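Local coordinates for regulatory protein of LacI family (Chloroflexus aggregans, PDB 3BBL) that probably regulates transcription as a LacI-family DNA-binding protein, with a periplasmic-binding-protein-like domain that may sense a small effector, at residues T113-E118 with P272-R277; V105-T110 with V239-A244. One frame throughout, in Å; residues are numbered along the deposited sequence.

Interaction 1: T113-E118 with P272-R277; sequences TRQAVE and PSLIIR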
ATOM      1  N   THR A 113     -21.062   6.372  -3.171  1.00 22.93           N
ATOM      2  CA  THR A 113     -21.336   7.606  -2.451  1.00 24.48           C
ATOM      3  C   THR A 113     -22.828   7.750  -2.144  1.00 24.87           C
ATOM      4  O   THR A 113     -23.197   8.221  -1.077  1.00 24.22           O
ATOM      5  CB  THR A 113     -20.870   8.818  -3.253  1.00 24.08           C
ATOM      6  OG1 THR A 113     -21.425   8.754  -4.572  1.00 30.27           O
ATOM      7  CG2 THR A 113     -19.370   8.828  -3.369  1.00 26.24           C
ATOM      8  N   ARG A 114     -23.689   7.339  -3.069  1.00 25.31           N
ATOM      9  CA  ARG A 114     -25.122   7.443  -2.823  1.00 27.29           C
ATOM     10  C   ARG A 114     -25.467   6.687  -1.540  1.00 27.89           C
ATOM     11  O   ARG A 114     -26.165   7.200  -0.655  1.00 28.39           O
ATOM     12  CB  ARG A 114     -25.917   6.866  -3.999  1.00 25.58           C
ATOM     13  CG  ARG A 114     -27.430   6.907  -3.794  1.00 29.35           C
ATOM     14  CD  ARG A 114     -28.182   6.514  -5.056  1.00 30.15           C
ATOM     15  NE  ARG A 114     -27.852   5.157  -5.485  1.00 33.35           N
ATOM     16  CZ  ARG A 114     -27.351   4.835  -6.679  1.00 32.15           C
ATOM     17  NH1 ARG A 114     -27.114   5.771  -7.602  1.00 30.86           N
ATOM     18  NH2 ARG A 114     -27.062   3.566  -6.942  1.00 32.85           N
ATOM     19  N   GLN A 115     -24.948   5.471  -1.439  1.00 27.33           N
ATOM     20  CA  GLN A 115     -25.195   4.628  -0.283  1.00 28.52           C
ATOM     21  C   GLN A 115     -24.655   5.286   0.989  1.00 26.64           C
ATOM     22  O   GLN A 115     -25.313   5.287   2.028  1.00 24.90           O
ATOM     23  CB  GLN A 115     -24.519   3.284  -0.502  1.00 32.51           C
ATOM     24  CG  GLN A 115     -25.081   2.144   0.307  1.00 40.29           C
ATOM     25  CD  GLN A 115     -24.312   0.863   0.065  1.00 45.92           C
ATOM     26  OE1 GLN A 115     -23.919   0.571  -1.070  1.00 49.37           O
ATOM     27  NE2 GLN A 115     -24.096   0.087   1.125  1.00 47.52           N
ATOM     28  N   ALA A 116     -23.459   5.851   0.901  1.00 23.98           N
ATOM     29  CA  ALA A 116     -22.863   6.509   2.051  1.00 24.03           C
ATOM     30  C   ALA A 116     -23.754   7.663   2.493  1.00 23.38           C
ATOM     31  O   ALA A 116     -24.072   7.789   3.673  1.00 23.45           O
ATOM     32  CB  ALA A 116     -21.457   7.021   1.708  1.00 23.15           C
ATOM     33  N   VAL A 117     -24.168   8.496   1.546  1.00 20.67           N
ATOM     34  CA  VAL A 117     -25.018   9.631   1.879  1.00 21.53           C
ATOM     35  C   VAL A 117     -26.369   9.189   2.431  1.00 19.67           C
ATOM     36  O   VAL A 117     -26.866   9.777   3.383  1.00 18.94           O
ATOM     37  CB  VAL A 117     -25.221  10.561   0.659  1.00 21.64           C
ATOM     38  CG1 VAL A 117     -26.093  11.735   1.039  1.00 24.35           C
ATOM     39  CG2 VAL A 117     -23.882  11.072   0.179  1.00 22.72           C
ATOM     40  N   GLU A 118     -26.959   8.149   1.846  1.00 20.35           N
ATOM     41  CA  GLU A 118     -28.250   7.650   2.330  1.00 21.43           C
ATOM     42  C   GLU A 118     -28.116   7.235   3.787  1.00 21.04           C
ATOM     43  O   GLU A 118     -29.011   7.455   4.599  1.00 19.25           O
ATOM     44  CB  GLU A 118     -28.722   6.445   1.512  1.00 21.94           C
ATOM     45  CG  GLU A 118     -29.027   6.782   0.058  1.00 29.18           C
ATOM     46  CD  GLU A 118     -29.419   5.572  -0.756  1.00 28.47           C
ATOM     47  OE1 GLU A 118     -28.908   4.470  -0.461  1.00 34.17           O
ATOM     48  OE2 GLU A 118     -30.222   5.724  -1.697  1.00 30.06           O
ATOM     49  N   PRO A 272     -19.670  -1.422  -5.027  1.00 27.29           N
ATOM     50  CA  PRO A 272     -18.809  -1.278  -3.849  1.00 25.75           C
ATOM     51  C   PRO A 272     -19.647  -1.559  -2.596  1.00 26.08           C
ATOM     52  O   PRO A 272     -20.859  -1.748  -2.682  1.00 25.12           O
ATOM     53  CB  PRO A 272     -18.357   0.173  -3.935  1.00 25.21           C
ATOM     54  CG  PRO A 272     -19.574   0.850  -4.491  1.00 25.53           C
ATOM     55  CD  PRO A 272     -20.011  -0.104  -5.594  1.00 24.74           C
ATOM     56  N   SER A 273     -19.000  -1.589  -1.438  1.00 26.60           N
ATOM     57  CA  SER A 273     -19.697  -1.837  -0.185  1.00 27.88           C
ATOM     58  C   SER A 273     -19.390  -0.735   0.808  1.00 27.11           C
ATOM     59  O   SER A 273     -18.255  -0.282   0.904  1.00 28.00           O
ATOM     60  CB  SER A 273     -19.260  -3.166   0.427  1.00 27.77           C
ATOM     61  OG  SER A 273     -19.784  -4.255  -0.302  1.00 34.61           O
ATOM     62  N   LEU A 274     -20.403  -0.303   1.548  1.00 26.86           N
ATOM     63  CA  LEU A 274     -20.207   0.731   2.550  1.00 25.96           C
ATOM     64  C   LEU A 274     -19.762   0.027   3.822  1.00 24.21           C
ATOM     65  O   LEU A 274     -20.387  -0.933   4.243  1.00 24.49           O
ATOM     66  CB  LEU A 274     -21.511   1.495   2.799  1.00 24.10           C
ATOM     67  CG  LEU A 274     -21.477   2.542   3.919  1.00 26.88           C
ATOM     68  CD1 LEU A 274     -20.448   3.616   3.603  1.00 23.92           C
ATOM     69  CD2 LEU A 274     -22.859   3.159   4.086  1.00 24.78           C
ATOM     70  N   ILE A 275     -18.666   0.489   4.413  1.00 23.73           N
ATOM     71  CA  ILE A 275     -18.164  -0.112   5.644  1.00 23.56           C
ATOM     72  C   ILE A 275     -18.352   0.860   6.801  1.00 24.28           C
ATOM     73  O   ILE A 275     -17.639   1.857   6.905  1.00 23.13           O
ATOM     74  CB  ILE A 275     -16.667  -0.452   5.542  1.00 24.01           C
ATOM     75  CG1 ILE A 275     -16.388  -1.223   4.246  1.00 24.95           C
ATOM     76  CG2 ILE A 275     -16.249  -1.280   6.738  1.00 22.89           C
ATOM     77  CD1 ILE A 275     -17.201  -2.489   4.094  1.00 23.81           C
ATOM     78  N   ILE A 276     -19.328   0.572   7.655  1.00 25.58           N
ATOM     79  CA  ILE A 276     -19.610   1.412   8.816  1.00 27.71           C
ATOM     80  C   ILE A 276     -18.872   0.882  10.038  1.00 29.53           C
ATOM     81  O   ILE A 276     -19.053  -0.267  10.441  1.00 29.17           O
ATOM     82  CB  ILE A 276     -21.115   1.446   9.141  1.00 27.54           C
ATOM     83  CG1 ILE A 276     -21.892   2.004   7.947  1.00 26.51           C
ATOM     84  CG2 ILE A 276     -21.363   2.313  10.370  1.00 26.80           C
ATOM     85  CD1 ILE A 276     -21.566   3.441   7.626  1.00 25.23           C
ATOM     86  N   ARG A 277     -18.041   1.731  10.628  1.00 31.49           N
ATOM     87  CA  ARG A 277     -17.274   1.333  11.789  1.00 33.96           C
ATOM     88  C   ARG A 277     -17.656   2.115  13.040  1.00 38.13           C
ATOM     89  O   ARG A 277     -17.905   3.315  12.981  1.00 38.37           O
ATOM     90  CB  ARG A 277     -15.778   1.507  11.506  1.00 30.14           C
ATOM     91  CG  ARG A 277     -15.256   0.692  10.345  1.00 25.86           C
ATOM     92  CD  ARG A 277     -13.733   0.712  10.302  1.00 25.20           C
ATOM     93  NE  ARG A 277     -13.193  -0.301   9.391  1.00 23.51           N
ATOM     94  CZ  ARG A 277     -12.925  -0.109   8.101  1.00 23.64           C
ATOM     95  NH1 ARG A 277     -13.131   1.071   7.532  1.00 22.75           N
ATOM     96  NH2 ARG A 277     -12.463  -1.113   7.372  1.00 21.94           N
TER
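A helix-on-strand contact, mostly apolar with an amide at its margin, joins helix 109-123 to the far end of strand 267-275 through Q115 and A116 on one side and L274 on the other. The backbones come nearest at A116 and L274, whose CA atoms are 6.4 Å apart. L274 does most of the work: CG stands anti to the backbone N (chi1 175°), which carries the isobutyl fork from the strand to the helix wall. Its two methyls divide the task. L274 CD1 meets the methyl of A116, CB to CD1 4.0 Å, while L274 CD2 lies against the helix backbone, 3.9 Å from A116 CA and 3.8 Å from Q115 O. The leucine fork thus rests on the helix main chain beside the single methyl of A116.

Q115 runs past the base of the same leucine, its chain extended beyond CG, and the two side chains cross at a slant. The amide touches carbon more than it touches polar atoms: Q115 NE2 lies 3.4 Å from L274 CB. The nearest polar atom of the strand to that nitrogen is L274 N, at 3.7 Å from Q115 NE2 and not bonded to it.

Both A116 and L274 also touch I221 of strand 219-223, so the contact extends an apolar layer under the helix. V117 turns away to helix 138-153, where R114 forms a salt bridge with E149, and P272 packs on V239 of strand 237-240.

Interaction 2: V105-T110 with V239-A244; sequences VDIDGT and VRQPIA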
ATOM      1  N   VAL A 105     -14.148  -3.090 -17.175  1.00 28.90           N
ATOM      2  CA  VAL A 105     -14.576  -3.516 -15.859  1.00 28.73           C
ATOM      3  C   VAL A 105     -14.425  -2.249 -15.021  1.00 28.95           C
ATOM      4  O   VAL A 105     -13.418  -1.550 -15.126  1.00 26.58           O
ATOM      5  CB  VAL A 105     -13.662  -4.611 -15.270  1.00 29.96           C
ATOM      6  CG1 VAL A 105     -14.105  -4.941 -13.849  1.00 27.75           C
ATOM      7  CG2 VAL A 105     -13.705  -5.862 -16.139  1.00 29.03           C
ATOM      8  N   ASP A 106     -15.432  -1.944 -14.210  1.00 29.12           N
ATOM      9  CA  ASP A 106     -15.374  -0.760 -13.372  1.00 28.21           C
ATOM     10  C   ASP A 106     -16.192  -0.913 -12.105  1.00 28.34           C
ATOM     11  O   ASP A 106     -17.057  -1.779 -12.005  1.00 27.46           O
ATOM     12  CB  ASP A 106     -15.874   0.463 -14.146  1.00 28.34           C
ATOM     13  CG  ASP A 106     -15.363   1.769 -13.560  1.00 28.90           C
ATOM     14  OD1 ASP A 106     -14.746   1.733 -12.482  1.00 29.64           O
ATOM     15  OD2 ASP A 106     -15.577   2.828 -14.176  1.00 28.68           O
ATOM     16  N   ILE A 107     -15.895  -0.060 -11.132  1.00 27.59           N
ATOM     17  CA  ILE A 107     -16.606  -0.055  -9.869  1.00 27.05           C
ATOM     18  C   ILE A 107     -17.657   1.048  -9.971  1.00 26.80           C
ATOM     19  O   ILE A 107     -17.381   2.126 -10.496  1.00 26.47           O
ATOM     20  CB  ILE A 107     -15.652   0.263  -8.695  1.00 25.63           C
ATOM     21  CG1 ILE A 107     -14.419  -0.649  -8.755  1.00 26.61           C
ATOM     22  CG2 ILE A 107     -16.384   0.099  -7.370  1.00 25.13           C
ATOM     23  CD1 ILE A 107     -14.730  -2.143  -8.747  1.00 22.93           C
ATOM     24  N   ASP A 108     -18.864   0.777  -9.485  1.00 25.89           N
ATOM     25  CA  ASP A 108     -19.938   1.766  -9.526  1.00 26.86           C
ATOM     26  C   ASP A 108     -19.693   2.827  -8.439  1.00 26.63           C
ATOM     27  O   ASP A 108     -20.251   2.747  -7.346  1.00 25.44           O
ATOM     28  CB  ASP A 108     -21.292   1.081  -9.295  1.00 26.66           C
ATOM     29  CG  ASP A 108     -22.474   1.994  -9.594  1.00 28.97           C
ATOM     30  OD1 ASP A 108     -22.297   3.232  -9.603  1.00 30.68           O
ATOM     31  OD2 ASP A 108     -23.589   1.470  -9.805  1.00 31.40           O
ATOM     32  N   GLY A 109     -18.846   3.806  -8.750  1.00 25.45           N
ATOM     33  CA  GLY A 109     -18.544   4.865  -7.804  1.00 25.37           C
ATOM     34  C   GLY A 109     -19.796   5.583  -7.324  1.00 26.06           C
ATOM     35  O   GLY A 109     -19.984   5.802  -6.124  1.00 25.87           O
ATOM     36  N   THR A 110     -20.657   5.949  -8.265  1.00 24.03           N
ATOM     37  CA  THR A 110     -21.898   6.639  -7.949  1.00 23.67           C
ATOM     38  C   THR A 110     -22.691   5.919  -6.858  1.00 24.72           C
ATOM     39  O   THR A 110     -23.114   6.531  -5.875  1.00 27.04           O
ATOM     40  CB  THR A 110     -22.774   6.780  -9.220  1.00 22.71           C
ATOM     41  OG1 THR A 110     -22.073   7.578 -10.177  1.00 22.87           O
ATOM     42  CG2 THR A 110     -24.115   7.442  -8.912  1.00 21.65           C
ATOM     43  N   VAL A 239     -15.996   3.642   1.981  1.00 24.40           N
ATOM     44  CA  VAL A 239     -16.554   2.837   0.903  1.00 24.42           C
ATOM     45  C   VAL A 239     -15.461   1.913   0.370  1.00 24.65           C
ATOM     46  O   VAL A 239     -14.421   2.373  -0.099  1.00 23.98           O
ATOM     47  CB  VAL A 239     -17.062   3.708  -0.258  1.00 24.81           C
ATOM     48  CG1 VAL A 239     -17.644   2.815  -1.344  1.00 24.60           C
ATOM     49  CG2 VAL A 239     -18.105   4.691   0.239  1.00 22.74           C
ATOM     50  N   ARG A 240     -15.698   0.608   0.457  1.00 24.85           N
ATOM     51  CA  ARG A 240     -14.741  -0.382  -0.029  1.00 24.19           C
ATOM     52  C   ARG A 240     -15.094  -0.825  -1.441  1.00 24.01           C
ATOM     53  O   ARG A 240     -16.263  -1.064  -1.757  1.00 22.59           O
ATOM     54  CB  ARG A 240     -14.726  -1.601   0.883  1.00 22.91           C
ATOM     55  CG  ARG A 240     -13.751  -2.678   0.453  1.00 24.13           C
ATOM     56  CD  ARG A 240     -13.884  -3.887   1.345  1.00 23.14           C
ATOM     57  NE  ARG A 240     -13.543  -3.559   2.723  1.00 25.00           N
ATOM     58  CZ  ARG A 240     -13.891  -4.294   3.774  1.00 26.11           C
ATOM     59  NH1 ARG A 240     -14.598  -5.403   3.613  1.00 25.83           N
ATOM     60  NH2 ARG A 240     -13.527  -3.921   4.986  1.00 25.27           N
ATOM     61  N   GLN A 241     -14.072  -0.915  -2.286  1.00 23.66           N
ATOM     62  CA  GLN A 241     -14.251  -1.350  -3.667  1.00 25.09           C
ATOM     63  C   GLN A 241     -13.660  -2.752  -3.796  1.00 24.13           C
ATOM     64  O   GLN A 241     -12.641  -3.058  -3.181  1.00 23.06           O
ATOM     65  CB  GLN A 241     -13.536  -0.397  -4.632  1.00 26.43           C
ATOM     66  CG  GLN A 241     -14.046   1.032  -4.606  1.00 27.95           C
ATOM     67  CD  GLN A 241     -13.509   1.859  -5.757  1.00 29.25           C
ATOM     68  OE1 GLN A 241     -12.304   1.952  -5.959  1.00 29.75           O
ATOM     69  NE2 GLN A 241     -14.408   2.466  -6.520  1.00 29.88           N
ATOM     70  N   PRO A 242     -14.303  -3.626  -4.583  1.00 23.29           N
ATOM     71  CA  PRO A 242     -13.808  -4.996  -4.765  1.00 23.50           C
ATOM     72  C   PRO A 242     -12.691  -5.033  -5.817  1.00 24.17           C
ATOM     73  O   PRO A 242     -12.887  -5.488  -6.945  1.00 23.33           O
ATOM     74  CB  PRO A 242     -15.062  -5.737  -5.191  1.00 22.76           C
ATOM     75  CG  PRO A 242     -15.743  -4.718  -6.059  1.00 22.44           C
ATOM     76  CD  PRO A 242     -15.587  -3.428  -5.281  1.00 22.94           C
ATOM     77  N   ILE A 243     -11.520  -4.544  -5.427  1.00 24.21           N
ATOM     78  CA  ILE A 243     -10.369  -4.472  -6.310  1.00 25.83           C
ATOM     79  C   ILE A 243      -9.858  -5.836  -6.760  1.00 26.96           C
ATOM     80  O   ILE A 243      -9.484  -5.999  -7.921  1.00 27.09           O
ATOM     81  CB  ILE A 243      -9.217  -3.678  -5.639  1.00 25.40           C
ATOM     82  CG1 ILE A 243      -9.730  -2.294  -5.224  1.00 24.75           C
ATOM     83  CG2 ILE A 243      -8.021  -3.549  -6.590  1.00 22.87           C
ATOM     84  CD1 ILE A 243     -10.419  -1.528  -6.350  1.00 22.83           C
ATOM     85  N   ALA A 244      -9.844  -6.810  -5.857  1.00 27.25           N
ATOM     86  CA  ALA A 244      -9.376  -8.141  -6.225  1.00 29.17           C
ATOM     87  C   ALA A 244     -10.303  -8.735  -7.284  1.00 29.18           C
ATOM     88  O   ALA A 244      -9.844  -9.241  -8.306  1.00 27.82           O
ATOM     89  CB  ALA A 244      -9.319  -9.050  -4.998  1.00 27.32           C
TER
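The crossover between the two lobes of a periplasmic-binding-protein-like fold is the setting here: in 105-110 and in 239-244 a strand gives way to a helix, and I107 meets Q241 and P242 between them. The CA atoms of I107 and Q241 are 6.8 Å apart. I107 divides its branches between the two partners. CG2, anti to the backbone N, lies against the amide end of Q241, with I107 CG2 to Q241 NE2 at 3.2 Å, a tight carbon-nitrogen approach; I107 CB is almost as near to Q241 NE2, at 3.3 Å, so the amide nitrogen lies against both carbons. The aliphatic part of Q241 follows, its CG 3.7 Å from I107 CG2. The other branch reaches out tip to tip with the proline ring, I107 CD1 to P242 CD 3.8 Å.

Each segment bends through an inverse gamma turn, centred on D108 and on P242, and both residues take the N-cap position of the helix that follows. D108 caps A111 N with OD1. Two residues earlier, D106 OD2 makes salt bridges with R95 and R138. F93 of strand 90-93 touches both I107 and I243, and F223 of strand 219-223 lies against Q241.

Between the two segments the contact is van der Waals in character, methyls against an amide and a proline ring. Such a surface sets no directional bond between the two crossover segments, which would be consistent with small adjustments at the junction, as in relatives whose lobes close around a ligand.

How the interactions relate
Interactions 1 and 2 lie side by side, centres 12 Å apart. The segment of interaction 2 runs into the start of helix 109-123, its contact made by I107 just before it; interaction 1 uses Q115 and A116 farther along the helix. Neither is fully buried, but interaction 2 sits nearer the middle of the chain, at the crossover between lobes, whereas interaction 1 lies within one lobe. They meet directly through a probable backbone hydrogen bond, R240 N to S273 O at 2.7 Å, and P272 packs against the main chain of both R240 and D108. A glutamine amide lies against aliphatic carbon in each; a leucine fork on a helix dominates interaction 1, an isoleucine facing a proline marks interaction 2.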